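Local atomic coordinates of capsid protein (Macrobrachium rosenbergii nodavirus, PDB entry 5YKU), a protein that builds the shell of a shrimp nodavirus, the part crystallised here being the protrusion domain that forms the dimeric spikes of the particle. Residues Pro21-Glu24 with Leu25-Tyr29. Residues are numbered along the deposited sequence; the frame is centred on the assembly and turned at random.
Sequences PPTE and LKQTY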
loop_
_atom_site.group_PDB
_atom_site.type_symbol
_atom_site.label_atom_id
_atom_site.label_comp_id
_atom_site.label_asym_id
_atom_site.label_seq_id
_atom_site.Cartn_x
_atom_site.Cartn_y
_atom_site.Cartn_z
ATOM N N PRO A 21 1.888 -4.722 -10.977
ATOM C CA PRO A 21 2.907 -3.995 -11.754
ATOM C C PRO A 21 2.346 -3.273 -12.952
ATOM O O PRO A 21 1.315 -3.671 -13.515
ATOM C CB PRO A 21 3.867 -5.042 -12.151
ATOM C CG PRO A 21 3.659 -6.204 -11.193
ATOM C CD PRO A 21 2.189 -6.153 -10.931
ATOM N N PRO A 22 2.969 -2.212 -13.361
ATOM C CA PRO A 22 2.578 -1.531 -14.589
ATOM C C PRO A 22 2.945 -2.388 -15.786
ATOM O O PRO A 22 3.733 -3.287 -15.770
ATOM C CB PRO A 22 3.482 -0.241 -14.596
ATOM C CG PRO A 22 4.689 -0.647 -13.880
ATOM C CD PRO A 22 4.224 -1.637 -12.787
ATOM N N THR A 23 2.254 -2.051 -16.889
ATOM C CA THR A 23 2.491 -2.695 -18.197
ATOM C C THR A 23 3.169 -1.769 -19.166
ATOM O O THR A 23 3.375 -2.209 -20.275
ATOM C CB THR A 23 1.148 -3.134 -18.837
ATOM O OG1 THR A 23 0.256 -2.055 -18.952
ATOM C CG2 THR A 23 0.461 -4.196 -17.999
ATOM N N GLU A 24 3.415 -0.566 -18.748
ATOM C CA GLU A 24 4.087 0.468 -19.606
ATOM C C GLU A 24 5.115 1.175 -18.705
ATOM O O GLU A 24 5.045 1.107 -17.466
ATOM C CB GLU A 24 3.106 1.476 -20.193
ATOM C CG GLU A 24 2.073 0.862 -21.127
ATOM C CD GLU A 24 2.690 0.346 -22.391
ATOM O OE1 GLU A 24 3.655 0.906 -22.942
ATOM O OE2 GLU A 24 2.161 -0.666 -23.045
ATOM N N LEU A 25 6.050 1.882 -19.287
ATOM C CA LEU A 25 7.096 2.597 -18.554
ATOM C C LEU A 25 6.596 3.703 -17.791
ATOM O O LEU A 25 7.126 3.938 -16.642
ATOM C CB LEU A 25 8.262 3.053 -19.493
ATOM C CG LEU A 25 8.924 1.942 -20.219
ATOM C CD1 LEU A 25 10.065 2.533 -21.119
ATOM C CD2 LEU A 25 9.443 0.847 -19.378
ATOM N N LYS A 26 5.609 4.437 -18.158
ATOM C CA LYS A 26 4.939 5.454 -17.441
ATOM C C LYS A 26 3.502 5.115 -17.334
ATOM O O LYS A 26 2.850 4.902 -18.386
ATOM C CB LYS A 26 5.051 6.854 -18.059
ATOM C CG LYS A 26 6.519 7.381 -17.786
ATOM C CD LYS A 26 6.616 8.836 -18.300
ATOM C CE LYS A 26 7.998 9.401 -18.312
ATOM N NZ LYS A 26 8.997 8.584 -17.662
ATOM N N GLN A 27 2.892 5.096 -16.168
ATOM C CA GLN A 27 1.481 4.706 -16.023
ATOM C C GLN A 27 0.899 5.363 -14.826
ATOM O O GLN A 27 1.597 5.515 -13.773
ATOM C CB GLN A 27 1.380 3.158 -15.914
ATOM C CG GLN A 27 0.017 2.541 -16.313
ATOM C CD GLN A 27 0.138 1.027 -16.180
ATOM O OE1 GLN A 27 0.907 0.439 -16.753
ATOM N NE2 GLN A 27 -0.523 0.481 -15.123
ATOM N N THR A 28 -0.343 5.711 -14.824
ATOM C CA THR A 28 -1.116 6.067 -13.725
ATOM C C THR A 28 -2.312 5.182 -13.688
ATOM O O THR A 28 -3.038 5.038 -14.735
ATOM C CB THR A 28 -1.602 7.546 -13.762
ATOM O OG1 THR A 28 -0.431 8.380 -13.688
ATOM C CG2 THR A 28 -2.502 7.969 -12.650
ATOM N N TYR A 29 -2.613 4.500 -12.599
ATOM C CA TYR A 29 -3.623 3.503 -12.534
ATOM C C TYR A 29 -4.111 3.329 -11.112
ATOM O O TYR A 29 -3.565 3.928 -10.204
ATOM C CB TYR A 29 -3.102 2.219 -13.153
ATOM C CG TYR A 29 -1.875 1.531 -12.482
ATOM C CD1 TYR A 29 -0.633 2.041 -12.650
ATOM C CD2 TYR A 29 -1.996 0.428 -11.715
ATOM C CE1 TYR A 29 0.516 1.459 -12.176
ATOM C CE2 TYR A 29 -0.925 -0.211 -11.154
ATOM C CZ TYR A 29 0.388 0.264 -11.435
ATOM O OH TYR A 29 1.503 -0.354 -10.938
HETATM O O HOH W 1 -1.038 -2.459 -14.534
HETATM O O HOH W 2 5.543 2.294 -15.102
HETATM O O HOH W 3 6.103 1.558 -22.170
#
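Q27 and Y29 reach back from the start of a strand to the proline-rich loop P21-E24 that leads into it. The strand, 26-33, is an outermost strand, within this chain, of the antiparallel sheet of the P-domain, and the chain turns into it at E24-L25.

The main polar link is made by the Q27 side-chain amide. T23 N donates to Q27 OE1 at 2.8 Å, with an N-H...O angle of 155°. The donor lies in the carbonyl plane, on a lone pair. Q27 CG is anti to the backbone N (chi1 -157°) and the chain is extended beyond it, which carries the amide across to the loop. E24 N adds a weak bond to Q27 OE1 at 3.4 Å. One side-chain oxygen thus serves two successive backbone N-H groups of the turn.

Van der Waals contacts lie beside this amide. P22 CB is 3.4 Å from Q27 OE1 and makes an apolar contact with Y29 CE1 at 4.2 Å. Y29 OH lies against the N-CD side of the P22 ring, 3.5 Å from P22 CD. That hydroxyl is hydrogen-bonded to V20 O, just before the loop. P22 and Y29 both also touch T102 of the neighbouring strand 96-104.

Three waters bridge polar groups of the two segments. One molecule bridges E24 OE1 and L25 N, and another links E24 O to L25 O, the latter bond weak. A third lies above one face of the Y29 ring, displaced toward the rim; it accepts from Q27 NE2 at 3.0 Å and donates to P21 O at 2.8 Å.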